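Local coordinates for protein inactive dihydroorotase-like domain (Chaetomium thermophilum, PDB 5NNL) that is a catalytically inactive domain resembling dihydroorotases, a family that typically has an alpha/beta-barrel fold, at residues F119-R133 against L143-V156. Sequence-based numbering, arbitrary orientation.
Sequences FDAWPKHKPIITDAR and LASLHNRRIHVSAV
Leu143 sets its CB over the centre of the Phe119 ring, 4.1 Å from the centroid, a CH-pi contact; the opposite face meets Ile128 CD1, so the flat ring fills the layer between helix and strand. One turn on, the His147 ring receives Phe119 CB over a face, while its NE2 is held by Glu116. The helix closes in a Schellman motif at Asn148, and Asn148 O accepts from Lys124 NZ at 3.1 Å.

Arg149 follows, long enough to reach across to the turn at Pro123 to Lys126. Its CG stands between the backbone N and carbonyl carbon (chi1 63°), and bends at chi2 and chi3 bring the guanidinium up against the carbonyls of that turn. Arg149 NH2 and NH1 both donate to Lys126 O, which lies in the guanidinium plane, the shorter bond, from NH2, being 3.0 Å; Trp122 NE1 is a third donor to it. Ile128 CD1 sits over one guanidinium face, 3.4 Å from Arg149 CZ, and Lys124 O over the other; NE turns back to Arg150 O, which should restrict rotation of the buried group.

Ile151 pushes CD1 against Ile128 CG2. Beyond it, parallel pairing takes over: His152 N bonds Ile128 O, Thr130 N bonds His152 O, and Ser154 N bonds Thr130 O at 2.8 Å. At the end, Arg133 NH2 donates to Ser154 O (2.9 Å), the oxygen lying near the guanidinium plane. The parallel strands 128-130 and 151-153, joined through helix 134-146, make a beta-alpha-beta unit, as in the alpha/beta barrel of the dihydroorotase family.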
ATOM      1  N   PHE A 119     -13.097  -3.546 -17.216  1.00 40.33           N
ATOM      2  CA  PHE A 119     -12.007  -3.862 -18.135  1.00 39.86           C
ATOM      3  C   PHE A 119     -12.260  -3.298 -19.529  1.00 42.43           C
ATOM      4  O   PHE A 119     -11.308  -2.958 -20.242  1.00 42.71           O
ATOM      5  CB  PHE A 119     -11.800  -5.374 -18.207  1.00 43.13           C
ATOM      6  CG  PHE A 119     -10.827  -5.898 -17.197  1.00 37.36           C
ATOM      7  CD1 PHE A 119     -11.193  -6.038 -15.872  1.00 36.91           C
ATOM      8  CD2 PHE A 119      -9.548  -6.253 -17.577  1.00 41.27           C
ATOM      9  CE1 PHE A 119     -10.301  -6.522 -14.944  1.00 37.75           C
ATOM     10  CE2 PHE A 119      -8.650  -6.738 -16.656  1.00 40.24           C
ATOM     11  CZ  PHE A 119      -9.024  -6.874 -15.335  1.00 38.30           C
ATOM     12  N   ASP A 120     -13.529  -3.203 -19.939  1.00 44.36           N
ATOM     13  CA  ASP A 120     -13.872  -2.596 -21.223  1.00 44.28           C
ATOM     14  C   ASP A 120     -13.824  -1.070 -21.186  1.00 46.18           C
ATOM     15  O   ASP A 120     -13.494  -0.441 -22.198  1.00 46.43           O
ATOM     16  CB  ASP A 120     -15.268  -3.048 -21.659  1.00 44.81           C
ATOM     17  CG  ASP A 120     -15.359  -4.544 -21.868  1.00 47.15           C
ATOM     18  OD1 ASP A 120     -14.335  -5.158 -22.235  1.00 50.97           O
ATOM     19  OD2 ASP A 120     -16.454  -5.106 -21.670  1.00 49.95           O
ATOM     20  N   ALA A 121     -14.154  -0.460 -20.046  1.00 44.30           N
ATOM     21  CA  ALA A 121     -14.280   0.988 -19.935  1.00 40.99           C
ATOM     22  C   ALA A 121     -13.017   1.673 -19.423  1.00 43.44           C
ATOM     23  O   ALA A 121     -12.902   2.898 -19.548  1.00 44.05           O
ATOM     24  CB  ALA A 121     -15.447   1.334 -19.005  1.00 42.21           C
ATOM     25  N   TRP A 122     -12.072   0.926 -18.860  1.00 43.51           N
ATOM     26  CA  TRP A 122     -10.911   1.530 -18.216  1.00 41.48           C
ATOM     27  C   TRP A 122      -9.710   1.526 -19.159  1.00 42.34           C
ATOM     28  O   TRP A 122      -9.498   0.548 -19.881  1.00 41.73           O
ATOM     29  CB  TRP A 122     -10.569   0.768 -16.934  1.00 44.13           C
ATOM     30  CG  TRP A 122      -9.455   1.355 -16.115  1.00 40.22           C
ATOM     31  CD1 TRP A 122      -8.161   0.932 -16.076  1.00 43.25           C
ATOM     32  CD2 TRP A 122      -9.545   2.458 -15.201  1.00 40.09           C
ATOM     33  NE1 TRP A 122      -7.438   1.701 -15.198  1.00 43.21           N
ATOM     34  CE2 TRP A 122      -8.264   2.648 -14.650  1.00 40.74           C
ATOM     35  CE3 TRP A 122     -10.583   3.302 -14.800  1.00 44.26           C
ATOM     36  CZ2 TRP A 122      -7.991   3.650 -13.720  1.00 41.36           C
ATOM     37  CZ3 TRP A 122     -10.312   4.297 -13.874  1.00 44.06           C
ATOM     38  CH2 TRP A 122      -9.026   4.461 -13.345  1.00 40.97           C
ATOM     39  N   PRO A 123      -8.908   2.595 -19.203  1.00 42.90           N
ATOM     40  CA  PRO A 123      -7.775   2.622 -20.140  1.00 45.17           C
ATOM     41  C   PRO A 123      -6.830   1.446 -19.933  1.00 48.61           C
ATOM     42  O   PRO A 123      -6.506   1.072 -18.805  1.00 47.81           O
ATOM     43  CB  PRO A 123      -7.091   3.958 -19.829  1.00 45.76           C
ATOM     44  CG  PRO A 123      -8.167   4.806 -19.258  1.00 40.48           C
ATOM     45  CD  PRO A 123      -9.063   3.878 -18.493  1.00 41.85           C
ATOM     46  N   LYS A 124      -6.369   0.876 -21.052  1.00 49.91           N
ATOM     47  CA  LYS A 124      -5.578  -0.350 -20.997  1.00 53.62           C
ATOM     48  C   LYS A 124      -4.219  -0.133 -20.346  1.00 55.45           C
ATOM     49  O   LYS A 124      -3.661  -1.067 -19.759  1.00 55.86           O
ATOM     50  CB  LYS A 124      -5.394  -0.922 -22.402  1.00 58.24           C
ATOM     51  CG  LYS A 124      -4.490  -2.152 -22.455  1.00 59.90           C
ATOM     52  CD  LYS A 124      -4.699  -2.955 -23.738  1.00 64.38           C
ATOM     53  CE  LYS A 124      -3.494  -2.897 -24.669  1.00 65.25           C
ATOM     54  NZ  LYS A 124      -2.520  -3.986 -24.394  1.00 65.90           N
ATOM     55  N   HIS A 125      -3.667   1.075 -20.440  1.00 57.00           N
ATOM     56  CA  HIS A 125      -2.353   1.373 -19.887  1.00 58.14           C
ATOM     57  C   HIS A 125      -2.425   2.091 -18.544  1.00 53.04           C
ATOM     58  O   HIS A 125      -1.410   2.618 -18.081  1.00 55.31           O
ATOM     59  CB  HIS A 125      -1.541   2.201 -20.886  1.00 62.00           C
ATOM     60  CG  HIS A 125      -1.033   1.408 -22.050  1.00 67.60           C
ATOM     61  ND1 HIS A 125      -0.876   0.039 -22.005  1.00 68.61           N
ATOM     62  CD2 HIS A 125      -0.649   1.789 -23.291  1.00 72.64           C
ATOM     63  CE1 HIS A 125      -0.414  -0.388 -23.166  1.00 70.65           C
ATOM     64  NE2 HIS A 125      -0.268   0.654 -23.965  1.00 73.54           N
ATOM     65  N   LYS A 126      -3.599   2.125 -17.913  1.00 49.14           N
ATOM     66  CA  LYS A 126      -3.737   2.665 -16.566  1.00 45.33           C
ATOM     67  C   LYS A 126      -3.876   1.521 -15.567  1.00 48.53           C
ATOM     68  O   LYS A 126      -4.704   0.623 -15.780  1.00 42.89           O
ATOM     69  CB  LYS A 126      -4.950   3.585 -16.487  1.00 45.69           C
ATOM     70  CG  LYS A 126      -4.866   4.657 -15.402  1.00 44.33           C
ATOM     71  CD  LYS A 126      -5.560   5.952 -15.823  1.00 43.20           C
ATOM     72  CE  LYS A 126      -4.648   7.167 -15.670  1.00 47.39           C
ATOM     73  NZ  LYS A 126      -4.477   7.580 -14.248  1.00 45.47           N
ATOM     74  N   PRO A 127      -3.100   1.498 -14.481  1.00 46.25           N
ATOM     75  CA  PRO A 127      -3.067   0.305 -13.622  1.00 42.28           C
ATOM     76  C   PRO A 127      -4.428  -0.083 -13.058  1.00 39.83           C
ATOM     77  O   PRO A 127      -5.276   0.764 -12.766  1.00 37.93           O
ATOM     78  CB  PRO A 127      -2.104   0.707 -12.499  1.00 38.58           C
ATOM     79  CG  PRO A 127      -1.237   1.746 -13.103  1.00 40.01           C
ATOM     80  CD  PRO A 127      -2.118   2.508 -14.046  1.00 44.60           C
ATOM     81  N   ILE A 128      -4.613  -1.395 -12.894  1.00 33.61           N
ATOM     82  CA  ILE A 128      -5.752  -1.971 -12.189  1.00 36.89           C
ATOM     83  C   ILE A 128      -5.223  -2.813 -11.036  1.00 31.62           C
ATOM     84  O   ILE A 128      -4.287  -3.600 -11.208  1.00 31.10           O
ATOM     85  CB  ILE A 128      -6.638  -2.829 -13.118  1.00 36.62           C
ATOM     86  CG1 ILE A 128      -7.255  -1.952 -14.212  1.00 38.31           C
ATOM     87  CG2 ILE A 128      -7.735  -3.537 -12.311  1.00 35.31           C
ATOM     88  CD1 ILE A 128      -8.081  -2.713 -15.243  1.00 40.48           C
ATOM     89  N   ILE A 129      -5.840  -2.659  -9.868  1.00 32.69           N
ATOM     90  CA  ILE A 129      -5.406  -3.325  -8.647  1.00 33.74           C
ATOM     91  C   ILE A 129      -6.615  -3.999  -8.012  1.00 32.55           C
ATOM     92  O   ILE A 129      -7.718  -3.443  -8.013  1.00 32.59           O
ATOM     93  CB  ILE A 129      -4.737  -2.330  -7.669  1.00 32.23           C
ATOM     94  CG1 ILE A 129      -4.558  -2.957  -6.283  1.00 31.99           C
ATOM     95  CG2 ILE A 129      -5.547  -1.051  -7.567  1.00 34.35           C
ATOM     96  CD1 ILE A 129      -3.728  -2.111  -5.326  1.00 34.42           C
ATOM     97  N   THR A 130      -6.409  -5.203  -7.481  1.00 31.48           N
ATOM     98  CA  THR A 130      -7.482  -5.978  -6.878  1.00 31.78           C
ATOM     99  C   THR A 130      -6.977  -6.684  -5.629  1.00 31.39           C
ATOM    100  O   THR A 130      -5.790  -6.991  -5.507  1.00 30.36           O
ATOM    101  CB  THR A 130      -8.049  -7.024  -7.851  1.00 30.46           C
ATOM    102  OG1 THR A 130      -9.050  -7.801  -7.185  1.00 30.86           O
ATOM    103  CG2 THR A 130      -6.946  -7.947  -8.369  1.00 31.67           C
ATOM    104  N   ASP A 131      -7.900  -6.940  -4.699  1.00 32.54           N
ATOM    105  CA  ASP A 131      -7.637  -7.788  -3.545  1.00 33.63           C
ATOM    106  C   ASP A 131      -8.372  -9.122  -3.644  1.00 33.94           C
ATOM    107  O   ASP A 131      -8.601  -9.780  -2.622  1.00 32.04           O
ATOM    108  CB  ASP A 131      -8.014  -7.063  -2.249  1.00 30.81           C
ATOM    109  CG  ASP A 131      -9.489  -6.721  -2.174  1.00 36.70           C
ATOM    110  OD1 ASP A 131     -10.209  -6.922  -3.175  1.00 34.93           O
ATOM    111  OD2 ASP A 131      -9.930  -6.249  -1.106  1.00 37.22           O
ATOM    112  N   ALA A 132      -8.740  -9.533  -4.857  1.00 33.67           N
ATOM    113  CA  ALA A 132      -9.491 -10.766  -5.052  1.00 34.50           C
ATOM    114  C   ALA A 132      -8.709 -11.965  -4.527  1.00 32.48           C
ATOM    115  O   ALA A 132      -7.474 -11.977  -4.524  1.00 26.89           O
ATOM    116  CB  ALA A 132      -9.811 -10.965  -6.535  1.00 32.40           C
ATOM    117  N   ARG A 133      -9.447 -12.981  -4.076  1.00 33.22           N
ATOM    118  CA  ARG A 133      -8.875 -14.232  -3.601  1.00 32.01           C
ATOM    119  C   ARG A 133      -9.487 -15.398  -4.364  1.00 32.21           C
ATOM    120  O   ARG A 133     -10.538 -15.272  -5.000  1.00 29.01           O
ATOM    121  CB  ARG A 133      -9.113 -14.456  -2.101  1.00 33.04           C
ATOM    122  CG  ARG A 133      -8.872 -13.251  -1.215  1.00 33.82           C
ATOM    123  CD  ARG A 133      -7.445 -12.758  -1.310  1.00 31.60           C
ATOM    124  NE  ARG A 133      -7.231 -11.606  -0.439  1.00 35.73           N
ATOM    125  CZ  ARG A 133      -6.313 -10.663  -0.633  1.00 34.77           C
ATOM    126  NH1 ARG A 133      -6.216  -9.666   0.232  1.00 36.29           N
ATOM    127  NH2 ARG A 133      -5.500 -10.703  -1.685  1.00 32.72           N
ATOM    128  N   LEU A 143      -9.525 -12.422 -17.051  1.00 31.36           N
ATOM    129  CA  LEU A 143      -9.867 -11.228 -17.814  1.00 36.72           C
ATOM    130  C   LEU A 143      -8.614 -10.462 -18.223  1.00 39.59           C
ATOM    131  O   LEU A 143      -8.490 -10.025 -19.373  1.00 41.57           O
ATOM    132  CB  LEU A 143     -10.812 -10.344 -16.999  1.00 35.58           C
ATOM    133  CG  LEU A 143     -12.183 -10.971 -16.728  1.00 34.07           C
ATOM    134  CD1 LEU A 143     -13.022 -10.106 -15.804  1.00 33.55           C
ATOM    135  CD2 LEU A 143     -12.933 -11.223 -18.023  1.00 40.25           C
ATOM    136  N   ALA A 144      -7.665 -10.299 -17.297  1.00 38.44           N
ATOM    137  CA  ALA A 144      -6.415  -9.633 -17.645  1.00 40.11           C
ATOM    138  C   ALA A 144      -5.722 -10.346 -18.797  1.00 42.53           C
ATOM    139  O   ALA A 144      -5.176  -9.701 -19.700  1.00 43.52           O
ATOM    140  CB  ALA A 144      -5.494  -9.565 -16.427  1.00 40.93           C
ATOM    141  N   SER A 145      -5.741 -11.683 -18.785  1.00 39.26           N
ATOM    142  CA  SER A 145      -5.145 -12.447 -19.876  1.00 38.95           C
ATOM    143  C   SER A 145      -5.929 -12.272 -21.172  1.00 43.74           C
ATOM    144  O   SER A 145      -5.336 -12.158 -22.252  1.00 46.69           O
ATOM    145  CB  SER A 145      -5.074 -13.928 -19.505  1.00 38.86           C
ATOM    146  OG  SER A 145      -4.565 -14.687 -20.588  1.00 42.77           O
ATOM    147  N   LEU A 146      -7.261 -12.249 -21.088  1.00 42.01           N
ATOM    148  CA  LEU A 146      -8.074 -12.148 -22.294  1.00 42.64           C
ATOM    149  C   LEU A 146      -8.018 -10.752 -22.901  1.00 45.75           C
ATOM    150  O   LEU A 146      -8.213 -10.600 -24.108  1.00 45.81           O
ATOM    151  CB  LEU A 146      -9.521 -12.535 -21.989  1.00 41.25           C
ATOM    152  CG  LEU A 146      -9.767 -14.012 -21.652  1.00 36.89           C
ATOM    153  CD1 LEU A 146     -11.226 -14.246 -21.299  1.00 35.49           C
ATOM    154  CD2 LEU A 146      -9.361 -14.919 -22.800  1.00 36.81           C
ATOM    155  N   HIS A 147      -7.769  -9.727 -22.096  1.00 45.33           N
ATOM    156  CA  HIS A 147      -7.571  -8.386 -22.624  1.00 43.61           C
ATOM    157  C   HIS A 147      -6.100  -8.055 -22.828  1.00 43.95           C
ATOM    158  O   HIS A 147      -5.783  -6.935 -23.239  1.00 48.93           O
ATOM    159  CB  HIS A 147      -8.212  -7.353 -21.696  1.00 42.85           C
ATOM    160  CG  HIS A 147      -9.698  -7.488 -21.585  1.00 44.51           C
ATOM    161  ND1 HIS A 147     -10.572  -6.787 -22.387  1.00 49.30           N
ATOM    162  CD2 HIS A 147     -10.464  -8.253 -20.771  1.00 45.16           C
ATOM    163  CE1 HIS A 147     -11.813  -7.109 -22.068  1.00 49.59           C
ATOM    164  NE2 HIS A 147     -11.775  -7.995 -21.090  1.00 46.11           N
ATOM    165  N   ASN A 148      -5.208  -9.006 -22.560  1.00 44.45           N
ATOM    166  CA  ASN A 148      -3.767  -8.810 -22.698  1.00 50.09           C
ATOM    167  C   ASN A 148      -3.327  -7.482 -22.086  1.00 49.00           C
ATOM    168  O   ASN A 148      -2.685  -6.651 -22.730  1.00 50.79           O
ATOM    169  CB  ASN A 148      -3.341  -8.895 -24.161  1.00 52.90           C
ATOM    170  CG  ASN A 148      -1.836  -8.938 -24.318  1.00 52.56           C
ATOM    171  OD1 ASN A 148      -1.137  -9.613 -23.565  1.00 53.26           O
ATOM    172  ND2 ASN A 148      -1.329  -8.197 -25.283  1.00 53.64           N
ATOM    173  N   ARG A 149      -3.684  -7.286 -20.820  1.00 46.05           N
ATOM    174  CA  ARG A 149      -3.286  -6.104 -20.072  1.00 46.12           C
ATOM    175  C   ARG A 149      -2.788  -6.535 -18.695  1.00 44.11           C
ATOM    176  O   ARG A 149      -2.797  -7.721 -18.348  1.00 41.81           O
ATOM    177  CB  ARG A 149      -4.440  -5.097 -19.972  1.00 45.75           C
ATOM    178  CG  ARG A 149      -5.674  -5.580 -19.211  1.00 46.16           C
ATOM    179  CD  ARG A 149      -6.274  -4.441 -18.411  1.00 42.27           C
ATOM    180  NE  ARG A 149      -5.301  -3.919 -17.453  1.00 42.12           N
ATOM    181  CZ  ARG A 149      -5.184  -2.641 -17.100  1.00 43.44           C
ATOM    182  NH1 ARG A 149      -5.982  -1.717 -17.621  1.00 44.67           N
ATOM    183  NH2 ARG A 149      -4.256  -2.284 -16.223  1.00 39.34           N
ATOM    184  N   ARG A 150      -2.352  -5.557 -17.908  1.00 40.04           N
ATOM    185  CA  ARG A 150      -1.718  -5.811 -16.623  1.00 41.73           C
ATOM    186  C   ARG A 150      -2.754  -5.881 -15.509  1.00 36.86           C
ATOM    187  O   ARG A 150      -3.810  -5.248 -15.575  1.00 36.40           O
ATOM    188  CB  ARG A 150      -0.696  -4.716 -16.301  1.00 41.47           C
ATOM    189  CG  ARG A 150       0.343  -4.486 -17.388  1.00 43.85           C
ATOM    190  CD  ARG A 150       1.301  -3.360 -17.019  1.00 46.83           C
ATOM    191  NE  ARG A 150       2.143  -3.703 -15.871  1.00 54.46           N
ATOM    192  CZ  ARG A 150       3.476  -3.686 -15.854  1.00 55.90           C
ATOM    193  NH1 ARG A 150       4.179  -3.325 -16.922  1.00 58.19           N
ATOM    194  NH2 ARG A 150       4.119  -4.027 -14.745  1.00 51.16           N
ATOM    195  N   ILE A 151      -2.436  -6.660 -14.478  1.00 34.68           N
ATOM    196  CA  ILE A 151      -3.242  -6.735 -13.264  1.00 35.33           C
ATOM    197  C   ILE A 151      -2.303  -6.840 -12.071  1.00 31.65           C
ATOM    198  O   ILE A 151      -1.298  -7.557 -12.120  1.00 32.16           O
ATOM    199  CB  ILE A 151      -4.219  -7.930 -13.296  1.00 32.77           C
ATOM    200  CG1 ILE A 151      -5.108  -7.943 -12.050  1.00 34.03           C
ATOM    201  CG2 ILE A 151      -3.461  -9.235 -13.404  1.00 36.55           C
ATOM    202  CD1 ILE A 151      -6.122  -6.822 -12.003  1.00 34.89           C
ATOM    203  N   HIS A 152      -2.633  -6.127 -10.996  1.00 30.84           N
ATOM    204  CA  HIS A 152      -1.858  -6.154  -9.763  1.00 31.33           C
ATOM    205  C   HIS A 152      -2.738  -6.652  -8.628  1.00 30.45           C
ATOM    206  O   HIS A 152      -3.848  -6.147  -8.430  1.00 30.83           O
ATOM    207  CB  HIS A 152      -1.302  -4.770  -9.416  1.00 32.84           C
ATOM    208  CG  HIS A 152      -0.442  -4.763  -8.190  1.00 28.55           C
ATOM    209  ND1 HIS A 152       0.886  -5.132  -8.213  1.00 29.79           N
ATOM    210  CD2 HIS A 152      -0.724  -4.451  -6.903  1.00 27.91           C
ATOM    211  CE1 HIS A 152       1.388  -5.035  -6.994  1.00 29.52           C
ATOM    212  NE2 HIS A 152       0.432  -4.624  -6.181  1.00 31.04           N
ATOM    213  N   VAL A 153      -2.235  -7.630  -7.879  1.00 28.17           N
ATOM    214  CA  VAL A 153      -2.968  -8.257  -6.785  1.00 27.25           C
ATOM    215  C   VAL A 153      -2.362  -7.786  -5.472  1.00 27.94           C
ATOM    216  O   VAL A 153      -1.152  -7.914  -5.257  1.00 30.67           O
ATOM    217  CB  VAL A 153      -2.928  -9.791  -6.886  1.00 29.60           C
ATOM    218  CG1 VAL A 153      -3.767 -10.420  -5.783  1.00 26.64           C
ATOM    219  CG2 VAL A 153      -3.416 -10.248  -8.252  1.00 31.50           C
ATOM    220  N   SER A 154      -3.205  -7.274  -4.586  1.00 30.10           N
ATOM    221  CA  SER A 154      -2.749  -6.604  -3.380  1.00 29.92           C
ATOM    222  C   SER A 154      -3.039  -7.439  -2.140  1.00 29.48           C
ATOM    223  O   SER A 154      -3.988  -8.227  -2.100  1.00 29.16           O
ATOM    224  CB  SER A 154      -3.415  -5.233  -3.242  1.00 32.84           C
ATOM    225  OG  SER A 154      -2.776  -4.457  -2.243  1.00 35.18           O
ATOM    226  N   ALA A 155      -2.198  -7.250  -1.125  1.00 29.98           N
ATOM    227  CA  ALA A 155      -2.364  -7.876   0.185  1.00 30.72           C
ATOM    228  C   ALA A 155      -2.544  -9.389   0.067  1.00 31.07           C
ATOM    229  O   ALA A 155      -3.410  -9.991   0.703  1.00 29.31           O
ATOM    230  CB  ALA A 155      -3.536  -7.247   0.942  1.00 32.28           C
ATOM    231  N   VAL A 156      -1.695 -10.014  -0.752  1.00 28.78           N
ATOM    232  CA  VAL A 156      -1.698 -11.469  -0.827  1.00 30.31           C
ATOM    233  C   VAL A 156      -1.326 -12.036   0.536  1.00 30.07           C
ATOM    234  O   VAL A 156      -0.408 -11.548   1.209  1.00 28.00           O
ATOM    235  CB  VAL A 156      -0.747 -11.969  -1.927  1.00 26.62           C
ATOM    236  CG1 VAL A 156      -0.805 -13.491  -2.026  1.00 27.97           C
ATOM    237  CG2 VAL A 156      -1.109 -11.339  -3.277  1.00 26.44           C
TER
HETATM  238  O   HOH W   1      -8.285  -1.680 -18.997  1.00 45.90           O
HETATM  239  O   HOH W   2      -2.406  -3.253 -13.524  1.00 33.72           O